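Local atomic coordinates of acyl-CoA hydrolase (PDB entry 1Y7U), a protein that probably hydrolyses the thioester of long-chain fatty acyl-CoAs, and binds coenzyme A and calcium. Residues 12-17 with 136-141; 68-73 with 114-119; 98-103 with 118-123. All blocks are in the same frame, centred on the assembly; numbering follows the deposited sequence.

Contact 1 (12-17 with 136-141); sequences GKTANE and RVIPDT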
# COMPACT_ATOMS: atom_id res chain seq x y z
N GLY A 12 11.46 -37.37 -2.48
CA GLY A 12 10.97 -36.87 -3.75
C GLY A 12 9.53 -36.40 -3.66
O GLY A 12 8.69 -37.09 -3.11
N LYS A 13 9.26 -35.21 -4.21
CA LYS A 13 7.92 -34.62 -4.16
C LYS A 13 7.25 -34.38 -5.50
O LYS A 13 7.88 -33.96 -6.46
CB LYS A 13 7.95 -33.28 -3.42
CG LYS A 13 8.06 -33.37 -1.91
CD LYS A 13 8.12 -31.99 -1.32
CE LYS A 13 8.02 -32.03 0.18
NZ LYS A 13 8.03 -30.67 0.76
N THR A 14 5.96 -34.64 -5.54
CA THR A 14 5.16 -34.45 -6.73
C THR A 14 5.06 -32.95 -7.06
O THR A 14 4.98 -32.12 -6.16
CB THR A 14 3.77 -35.06 -6.50
OG1 THR A 14 3.50 -36.01 -7.52
CG2 THR A 14 2.70 -34.00 -6.48
N ALA A 15 5.08 -32.59 -8.34
CA ALA A 15 4.99 -31.18 -8.70
C ALA A 15 3.80 -30.51 -8.01
O ALA A 15 3.90 -29.39 -7.53
CB ALA A 15 4.84 -31.03 -10.21
N ASN A 16 2.69 -31.23 -7.97
CA ASN A 16 1.47 -30.73 -7.36
C ASN A 16 1.58 -30.45 -5.86
O ASN A 16 0.72 -29.78 -5.28
CB ASN A 16 0.32 -31.70 -7.64
CG ASN A 16 -1.00 -31.23 -7.10
OD1 ASN A 16 -1.46 -31.72 -6.06
ND2 ASN A 16 -1.62 -30.27 -7.78
N GLU A 17 2.64 -30.95 -5.23
CA GLU A 17 2.87 -30.74 -3.80
C GLU A 17 3.14 -29.26 -3.59
O GLU A 17 2.90 -28.73 -2.51
CB GLU A 17 4.12 -31.48 -3.32
CG GLU A 17 4.23 -32.94 -3.70
CD GLU A 17 3.67 -33.87 -2.65
OE1 GLU A 17 3.99 -35.08 -2.72
OE2 GLU A 17 2.92 -33.39 -1.77
N ARG A 136 13.49 -33.79 -4.79
CA ARG A 136 13.46 -33.93 -6.23
C ARG A 136 12.00 -33.76 -6.62
O ARG A 136 11.12 -34.04 -5.82
CB ARG A 136 13.96 -35.32 -6.64
CG ARG A 136 14.10 -35.53 -8.14
CD ARG A 136 14.64 -36.92 -8.48
NE ARG A 136 14.68 -37.16 -9.93
CZ ARG A 136 15.46 -36.50 -10.79
NH1 ARG A 136 16.28 -35.55 -10.37
NH2 ARG A 136 15.41 -36.79 -12.09
N VAL A 137 11.74 -33.26 -7.82
CA VAL A 137 10.36 -33.08 -8.26
C VAL A 137 9.98 -34.28 -9.10
O VAL A 137 10.83 -34.87 -9.76
CB VAL A 137 10.17 -31.86 -9.18
CG1 VAL A 137 8.71 -31.49 -9.26
CG2 VAL A 137 10.97 -30.70 -8.70
N ILE A 138 8.71 -34.64 -9.07
CA ILE A 138 8.25 -35.73 -9.90
C ILE A 138 6.96 -35.29 -10.58
O ILE A 138 5.91 -35.12 -9.95
CB ILE A 138 8.08 -37.07 -9.11
CG1 ILE A 138 6.68 -37.65 -9.35
CG2 ILE A 138 8.41 -36.88 -7.64
CD1 ILE A 138 6.43 -38.98 -8.64
N PRO A 139 7.04 -35.04 -11.89
CA PRO A 139 5.95 -34.62 -12.78
C PRO A 139 4.92 -35.73 -12.96
O PRO A 139 5.29 -36.85 -13.32
CB PRO A 139 6.68 -34.32 -14.08
CG PRO A 139 8.08 -33.91 -13.62
CD PRO A 139 8.35 -34.92 -12.56
N ASP A 140 3.65 -35.45 -12.72
CA ASP A 140 2.62 -36.47 -12.89
C ASP A 140 1.93 -36.33 -14.23
O ASP A 140 2.07 -37.18 -15.10
CB ASP A 140 1.56 -36.38 -11.79
CG ASP A 140 2.06 -36.86 -10.44
OD1 ASP A 140 3.18 -37.40 -10.38
OD2 ASP A 140 1.33 -36.71 -9.43
N THR A 141 1.17 -35.25 -14.39
CA THR A 141 0.42 -34.95 -15.61
C THR A 141 1.26 -35.00 -16.88
O THR A 141 2.49 -34.92 -16.82
CB THR A 141 -0.18 -33.54 -15.51
OG1 THR A 141 -0.96 -33.46 -14.31
CG2 THR A 141 -1.06 -33.23 -16.71

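Contact 2 (68-73 with 114-119); sequences DWVDFL and IAATSF. With COA (coenzyme A), chain J.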
# COMPACT_ATOMS: atom_id res chain seq x y z
N ASP A 68 13.12 -15.88 -16.02
CA ASP A 68 13.31 -16.19 -17.44
C ASP A 68 12.65 -15.05 -18.22
O ASP A 68 11.79 -14.35 -17.68
CB ASP A 68 12.64 -17.51 -17.78
CG ASP A 68 13.35 -18.24 -18.89
OD1 ASP A 68 14.20 -19.09 -18.59
OD2 ASP A 68 13.06 -17.96 -20.07
N TRP A 69 13.01 -14.84 -19.48
CA TRP A 69 12.37 -13.75 -20.19
C TRP A 69 10.86 -13.92 -20.19
O TRP A 69 10.35 -15.03 -20.13
CB TRP A 69 12.91 -13.62 -21.61
CG TRP A 69 12.82 -14.85 -22.41
CD1 TRP A 69 11.68 -15.52 -22.77
CD2 TRP A 69 13.90 -15.55 -23.03
NE1 TRP A 69 11.99 -16.59 -23.58
CE2 TRP A 69 13.35 -16.63 -23.75
CE3 TRP A 69 15.29 -15.37 -23.04
CZ2 TRP A 69 14.13 -17.52 -24.49
CZ3 TRP A 69 16.08 -16.25 -23.77
CH2 TRP A 69 15.49 -17.31 -24.49
N VAL A 70 10.14 -12.80 -20.23
CA VAL A 70 8.69 -12.84 -20.21
C VAL A 70 8.06 -12.03 -21.33
O VAL A 70 8.40 -10.86 -21.51
CB VAL A 70 8.13 -12.28 -18.87
CG1 VAL A 70 6.63 -12.26 -18.92
CG2 VAL A 70 8.59 -13.11 -17.71
N ASP A 71 7.15 -12.65 -22.08
CA ASP A 71 6.46 -11.97 -23.17
C ASP A 71 5.03 -11.72 -22.74
O ASP A 71 4.33 -12.64 -22.33
CB ASP A 71 6.42 -12.82 -24.44
CG ASP A 71 7.73 -12.82 -25.18
OD1 ASP A 71 8.19 -11.74 -25.58
OD2 ASP A 71 8.29 -13.92 -25.36
N PHE A 72 4.57 -10.48 -22.84
CA PHE A 72 3.20 -10.18 -22.47
C PHE A 72 2.33 -10.35 -23.70
O PHE A 72 2.12 -9.42 -24.48
CB PHE A 72 3.11 -8.78 -21.85
CG PHE A 72 3.86 -8.65 -20.54
CD1 PHE A 72 5.11 -8.02 -20.49
CD2 PHE A 72 3.38 -9.27 -19.38
CE1 PHE A 72 5.87 -8.02 -19.30
CE2 PHE A 72 4.12 -9.28 -18.19
CZ PHE A 72 5.37 -8.65 -18.15
N LEU A 73 1.86 -11.58 -23.87
CA LEU A 73 1.04 -12.00 -25.00
C LEU A 73 -0.22 -11.18 -25.24
O LEU A 73 -0.54 -10.87 -26.38
CB LEU A 73 0.70 -13.48 -24.84
CG LEU A 73 1.98 -14.31 -24.61
CD1 LEU A 73 1.64 -15.76 -24.36
CD2 LEU A 73 2.92 -14.17 -25.81
N ILE A 114 -4.24 -17.05 -21.65
CA ILE A 114 -2.98 -16.90 -20.95
C ILE A 114 -2.23 -15.66 -21.43
O ILE A 114 -1.86 -15.56 -22.60
CB ILE A 114 -2.14 -18.23 -21.05
CG1 ILE A 114 -0.80 -17.97 -21.70
CG2 ILE A 114 -2.91 -19.29 -21.79
CD1 ILE A 114 0.16 -17.27 -20.78
N ALA A 115 -2.03 -14.71 -20.52
CA ALA A 115 -1.36 -13.45 -20.82
C ALA A 115 0.15 -13.52 -20.72
O ALA A 115 0.84 -12.68 -21.29
CB ALA A 115 -1.88 -12.36 -19.90
N ALA A 116 0.65 -14.50 -19.98
CA ALA A 116 2.09 -14.65 -19.82
C ALA A 116 2.44 -15.90 -19.03
O ALA A 116 1.63 -16.40 -18.24
CB ALA A 116 2.68 -13.43 -19.12
N THR A 117 3.65 -16.41 -19.26
CA THR A 117 4.17 -17.57 -18.54
C THR A 117 5.67 -17.34 -18.37
O THR A 117 6.25 -16.48 -19.02
CB THR A 117 3.99 -18.87 -19.32
OG1 THR A 117 4.79 -18.83 -20.50
CG2 THR A 117 2.54 -19.09 -19.68
N SER A 118 6.30 -18.12 -17.50
CA SER A 118 7.73 -17.98 -17.30
C SER A 118 8.22 -18.99 -16.28
O SER A 118 7.44 -19.75 -15.71
CB SER A 118 8.06 -16.56 -16.85
OG SER A 118 9.46 -16.33 -16.91
N PHE A 119 9.53 -19.00 -16.07
CA PHE A 119 10.13 -19.89 -15.09
C PHE A 119 10.94 -19.01 -14.18
O PHE A 119 11.69 -18.15 -14.64
CB PHE A 119 11.04 -20.91 -15.76
CG PHE A 119 10.33 -21.84 -16.69
CD1 PHE A 119 9.95 -21.41 -17.96
CD2 PHE A 119 10.04 -23.14 -16.31
CE1 PHE A 119 9.28 -22.27 -18.83
CE2 PHE A 119 9.38 -24.01 -17.16
CZ PHE A 119 9.00 -23.58 -18.43
N1A COA J . 8.50 -8.21 -27.51
C2A COA J . 9.08 -7.13 -28.00
N3A COA J . 8.45 -6.49 -28.96
C4A COA J . 7.33 -6.90 -29.43
C5A COA J . 6.76 -7.95 -28.94
C6A COA J . 7.34 -8.61 -27.98
N6A COA J . 6.82 -9.66 -27.45
N7A COA J . 5.66 -8.12 -29.54
C8A COA J . 5.55 -7.16 -30.39
N9A COA J . 6.59 -6.38 -30.36
C1B COA J . 6.94 -5.23 -31.20
C2B COA J . 7.13 -5.56 -32.61
O2B COA J . 8.45 -5.82 -32.76
C3B COA J . 6.92 -4.27 -33.25
O3B COA J . 8.09 -3.57 -33.09
P3B COA J . 8.60 -2.55 -34.10
O7A COA J . 9.53 -1.70 -33.58
O8A COA J . 7.54 -1.85 -34.66
O9A COA J . 9.36 -3.16 -35.08
C4B COA J . 5.77 -3.77 -32.50
O4B COA J . 5.95 -4.29 -31.27
C5B COA J . 4.59 -4.61 -32.85
O5B COA J . 3.93 -4.30 -34.00
P1A COA J . 2.64 -4.99 -34.10
O1A COA J . 2.88 -6.29 -34.57
O2A COA J . 1.82 -4.16 -34.88
O3A COA J . 2.14 -5.12 -32.68
P2A COA J . 1.22 -6.26 -32.23
O4A COA J . 1.63 -7.61 -32.51
O5A COA J . -0.17 -5.98 -32.14
O6A COA J . 1.70 -6.39 -30.82
CBP COA J . 1.67 -5.44 -28.59
CCP COA J . 1.70 -5.24 -30.08
CDP COA J . 3.03 -5.57 -28.05
CEP COA J . 1.13 -4.15 -28.19
CAP COA J . 0.79 -6.52 -28.01
OAP COA J . 1.57 -7.63 -27.87
C9P COA J . 0.28 -6.23 -26.66
O9P COA J . -0.66 -5.27 -26.42
N8P COA J . 0.78 -6.90 -25.71
C7P COA J . 0.42 -6.65 -24.39
C6P COA J . 1.28 -5.69 -23.64
C5P COA J . 0.59 -5.23 -22.43
O5P COA J . -0.17 -4.37 -22.47
N4P COA J . 0.81 -5.84 -21.35
C3P COA J . 1.35 -5.29 -20.19
C2P COA J . 1.07 -6.29 -19.13
S1P COA J . -0.40 -7.20 -19.43
O HOH W 1 7.35 -15.62 -21.58
O HOH W 2 4.74 -15.31 -21.93

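Contact 3 (98-103 with 118-123); sequences VFVKVV and SFVTFV. With COA (coenzyme A), chain F.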
# COMPACT_ATOMS: atom_id res chain seq x y z
N VAL A 98 10.57 -22.85 -10.97
CA VAL A 98 9.14 -22.77 -10.78
C VAL A 98 8.48 -22.19 -12.01
O VAL A 98 8.84 -21.10 -12.48
CB VAL A 98 8.82 -21.89 -9.56
CG1 VAL A 98 7.32 -21.91 -9.29
CG2 VAL A 98 9.59 -22.37 -8.34
N PHE A 99 7.52 -22.94 -12.53
CA PHE A 99 6.78 -22.49 -13.70
C PHE A 99 5.66 -21.60 -13.19
O PHE A 99 5.06 -21.88 -12.14
CB PHE A 99 6.19 -23.68 -14.45
CG PHE A 99 5.33 -23.29 -15.61
CD1 PHE A 99 5.89 -22.73 -16.76
CD2 PHE A 99 3.94 -23.41 -15.53
CE1 PHE A 99 5.08 -22.30 -17.82
CE2 PHE A 99 3.12 -22.97 -16.59
CZ PHE A 99 3.69 -22.42 -17.73
N VAL A 100 5.38 -20.52 -13.91
CA VAL A 100 4.32 -19.62 -13.51
C VAL A 100 3.45 -19.33 -14.71
O VAL A 100 3.94 -19.01 -15.79
CB VAL A 100 4.86 -18.31 -12.96
CG1 VAL A 100 3.72 -17.49 -12.38
CG2 VAL A 100 5.91 -18.58 -11.90
N LYS A 101 2.15 -19.41 -14.49
CA LYS A 101 1.17 -19.21 -15.53
C LYS A 101 0.24 -18.06 -15.13
O LYS A 101 -0.26 -18.01 -14.00
CB LYS A 101 0.44 -20.54 -15.65
CG LYS A 101 -0.76 -20.61 -16.51
CD LYS A 101 -1.29 -22.01 -16.34
CE LYS A 101 -2.68 -22.16 -16.87
NZ LYS A 101 -3.13 -23.55 -16.61
N VAL A 102 0.03 -17.11 -16.04
CA VAL A 102 -0.83 -15.97 -15.76
C VAL A 102 -2.00 -15.94 -16.74
O VAL A 102 -1.81 -15.81 -17.95
CB VAL A 102 -0.06 -14.64 -15.85
CG1 VAL A 102 -0.98 -13.47 -15.58
CG2 VAL A 102 1.09 -14.64 -14.86
N VAL A 103 -3.22 -16.05 -16.21
CA VAL A 103 -4.42 -16.07 -17.02
C VAL A 103 -5.39 -14.95 -16.69
O VAL A 103 -5.76 -14.76 -15.54
CB VAL A 103 -5.16 -17.40 -16.83
CG1 VAL A 103 -6.43 -17.42 -17.67
CG2 VAL A 103 -4.26 -18.54 -17.20
N SER A 118 6.30 -18.12 -17.50
CA SER A 118 7.73 -17.98 -17.30
C SER A 118 8.22 -18.99 -16.28
O SER A 118 7.44 -19.75 -15.71
CB SER A 118 8.06 -16.56 -16.85
OG SER A 118 9.46 -16.33 -16.91
N PHE A 119 9.53 -19.00 -16.07
CA PHE A 119 10.13 -19.89 -15.09
C PHE A 119 10.94 -19.01 -14.18
O PHE A 119 11.69 -18.15 -14.64
CB PHE A 119 11.04 -20.91 -15.76
CG PHE A 119 10.33 -21.84 -16.69
CD1 PHE A 119 9.95 -21.41 -17.96
CD2 PHE A 119 10.04 -23.14 -16.31
CE1 PHE A 119 9.28 -22.27 -18.83
CE2 PHE A 119 9.38 -24.01 -17.16
CZ PHE A 119 9.00 -23.58 -18.43
N VAL A 120 10.78 -19.20 -12.88
CA VAL A 120 11.53 -18.41 -11.93
C VAL A 120 12.41 -19.40 -11.19
O VAL A 120 11.95 -20.46 -10.78
CB VAL A 120 10.60 -17.69 -10.94
CG1 VAL A 120 11.39 -16.62 -10.19
CG2 VAL A 120 9.42 -17.07 -11.67
N THR A 121 13.69 -19.07 -11.05
CA THR A 121 14.60 -19.97 -10.38
C THR A 121 14.84 -19.52 -8.94
O THR A 121 15.15 -18.35 -8.70
CB THR A 121 15.96 -20.03 -11.12
OG1 THR A 121 15.73 -20.40 -12.49
CG2 THR A 121 16.89 -21.04 -10.47
N PHE A 122 14.70 -20.45 -8.00
CA PHE A 122 14.92 -20.16 -6.59
C PHE A 122 16.01 -21.06 -6.01
O PHE A 122 16.20 -22.19 -6.45
CB PHE A 122 13.62 -20.37 -5.78
CG PHE A 122 12.60 -19.28 -5.98
CD1 PHE A 122 11.70 -19.34 -7.04
CD2 PHE A 122 12.54 -18.20 -5.11
CE1 PHE A 122 10.77 -18.32 -7.24
CE2 PHE A 122 11.61 -17.18 -5.30
CZ PHE A 122 10.72 -17.24 -6.37
N VAL A 123 16.73 -20.55 -5.02
CA VAL A 123 17.79 -21.32 -4.36
C VAL A 123 17.50 -21.38 -2.87
O VAL A 123 17.36 -20.35 -2.21
CB VAL A 123 19.18 -20.68 -4.54
CG1 VAL A 123 20.21 -21.41 -3.69
CG2 VAL A 123 19.58 -20.71 -6.00
N1A COA F . 20.20 -18.38 -12.51
C2A COA F . 19.71 -19.60 -12.23
N3A COA F . 20.27 -20.36 -11.25
C4A COA F . 21.30 -19.90 -10.57
C5A COA F . 21.77 -18.66 -10.81
C6A COA F . 21.23 -17.86 -11.79
N6A COA F . 21.43 -16.55 -11.87
N7A COA F . 22.77 -18.47 -9.98
C8A COA F . 22.91 -19.53 -9.22
N9A COA F . 22.03 -20.44 -9.58
C1B COA F . 21.84 -21.72 -8.88
C2B COA F . 22.43 -22.92 -9.57
O2B COA F . 21.40 -23.52 -10.31
C3B COA F . 22.88 -23.85 -8.46
O3B COA F . 21.98 -24.87 -8.54
P3B COA F . 22.11 -26.34 -8.18
O7A COA F . 20.80 -26.81 -8.11
O8A COA F . 22.73 -26.74 -7.00
O9A COA F . 22.67 -27.05 -9.23
C4B COA F . 22.59 -23.03 -7.24
O4B COA F . 22.56 -21.72 -7.70
C5B COA F . 23.62 -23.09 -6.17
O5B COA F . 24.51 -22.01 -6.33
P1A COA F . 25.96 -21.94 -5.69
O1A COA F . 27.02 -21.89 -6.71
O2A COA F . 26.22 -23.11 -4.85
O3A COA F . 26.09 -20.58 -4.89
P2A COA F . 25.68 -19.11 -5.31
O4A COA F . 26.06 -18.75 -6.68
O5A COA F . 26.35 -18.25 -4.36
O6A COA F . 24.11 -18.98 -5.12
CBP COA F . 23.18 -16.76 -5.60
CCP COA F . 23.39 -17.89 -4.60
CDP COA F . 24.29 -16.64 -6.61
CEP COA F . 21.90 -16.98 -6.36
CAP COA F . 23.37 -15.42 -4.87
OAP COA F . 24.53 -14.76 -5.31
C9P COA F . 22.28 -14.58 -4.29
O9P COA F . 22.05 -14.64 -2.93
N8P COA F . 21.58 -13.82 -5.07
C7P COA F . 20.20 -13.58 -4.84
C6P COA F . 19.78 -13.36 -3.39
C5P COA F . 18.57 -12.50 -3.25
O5P COA F . 18.38 -11.85 -2.20
N4P COA F . 17.75 -12.48 -4.27
C3P COA F . 16.90 -11.37 -4.50
C2P COA F . 17.70 -10.26 -5.10
S1P COA F . 17.88 -8.92 -3.98

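Contact 1 (12-17 with 136-141)
OD2 of the Asp-140 carboxylate is met from above its plane, 39° out of it, by the hydroxyl of Thr-14: OG1 donates a hydrogen bond to Asp-140 OD2 at 3.0 Å, and the two side chains cross at about a right angle. The peptide planes between the segments are met in different ways. Lys-13 N approaches Arg-136 O at 2.7 Å nearly along the C=O axis, whereas Ile-138 N reaches Lys-13 O from above the carbonyl plane, at 2.8 Å. Ala-15 N reaches Ile-138 O at 3.1 Å, also from above the plane, now 52° out of it. These three bonds join the short strands 12-14 and 136-138 into a two-stranded parallel sheet, with Lys-13 opposite Val-137 and Thr-14 opposite Ile-138. On the face of Lys-13 and Val-137, Val-137 CG1, anti to the backbone N (chi1 -163°), lies 4.0 Å from the methyl CB of Ala-15. The extended Lys-13 chain leads away and gives its NZ to His-57 O. On the other face Ile-138 CG2 rests beside the carbonyl of Lys-13, and its CG1 lies near Thr-14 OG1. Beyond the sheet Ala-15 and Pro-139 touch Glu-144 of helix 142-170. Asp-140 and Glu-144 bind calcium, and a calcium ion lies about 3 Å from the nearest atom of the Asp-140 side chain. Thr-14 thus probably acts from the second shell: its hydroxyl donates to the metal-binding carboxylate and would restrain it, while the cation would favour its charged form.

Contact 2 (68-73 with 114-119)
In this hotdog domain, strand 61-71 runs antiparallel to strand 112-125, with two waters let in between them; it is the outermost strand of the sheet within this chain, which continues into the second subunit through Val-70 and Asp-71. Val-70 drives its two methyls different ways: CG2, anti to its own carbonyl carbon, lies against Ser-118 CB and OG, while CG1 meets Ala-116 CB at 4.1 Å and lies over one face of the Phe-72 ring, toward its rim. That ring meets the same alanine methyl obliquely through CD2, 4.2 Å from Ala-116 CB, and touches C2P of coenzyme A. Leu-73 and Ile-114 lie side by side, pointing the same way, with Leu-73 CD1 4.2 Å from Ile-114 CD1. Asp-68 N bonds Phe-119 O at 3.0 Å; Leu-73 N to Ala-115 O is a weak second backbone bond, and the Ser-118 hydroxyl adds a weak side-chain bond from OG to Asp-68 O. In between, one water bridges Asp-71 N and Thr-117 O; the other bridges Asp-71 O and Thr-117 N. The coenzyme site lies between subunits: Asp-71 OD2 bonds Ser-165 of the second subunit, while Asp-71 OD1 accepts a hydrogen bond from the adenine amino group, N6A, at 3.1 Å and 160°.

Contact 3 (98-103 with 118-123)
An antiparallel hairpin pairing, fully buried near the centre of the chain, joins strands 95-105 and 112-125 as neighbours within the hotdog sheet. Val-98 with Val-120 and Val-100 with Ser-118 are hydrogen-bonded pairs, and Phe-99 with Phe-119 is the non-hydrogen-bonded pair between them. All four N-H...O bonds arrive in the plane of the accepting carbonyl; the straightest is Val-98 N to Val-120 O, 2.8 Å and 174°, while Val-120 N returns to Val-98 O at 2.7 Å. Val-100 N bonds Ser-118 O at 2.8 Å, and Ser-118 N bonds Val-100 O at 3.0 Å. On one face of the sheet the phenylalanines form an edge-to-face pair. Phe-99, with CG anti to its backbone N (chi1 176°), sends CD1 over the rim of one face of Phe-119, whose CG is anti to the carbonyl carbon instead; the ring centroids are 5.2 Å apart and the planes stand at 61°. The valines occupy the other face: Val-100 CG2 meets Val-120 CG2 at 3.8 Å, and Val-98 CG2 touches CD1 of the Phe-122 ring at 3.9 Å, the chains crossing obliquely in both pairs. Beyond the paired part, the methyls of Thr-121 and Val-123 line the pocket of a coenzyme A, the first against the adenine and the second against the ribose. Strand 81-91 flanks the hairpin beside strand 95-105, with Ile-89 touching both Phe-99 and Phe-119; on the valine side Phe-122 packs on Asp-47, Ala-50 and Ser-51 of helix 39-58, and Val-120 on Met-67 of strand 61-71.

From the N terminus, residues 12-17 wait for 136-141, so contact 1 closes a loop of 118 residues that encloses both other contacts and helix 39-58. Within it, contact 2 ties strand 61-71 to 112-125 across 40 residues, and contact 3 closes the hairpin between 95-105 and 112-125. Both end on strand 112-125 and share Ser-118 and Phe-119, so this strand has a partner along each border. They touch where Ala-115 and Ala-116 both face Val-102 in a classic beta bulge. Contact 1 keeps apart, its centre 22 Å from that of contact 2 and 15 Å from that of contact 3, and leads into helix 142-170.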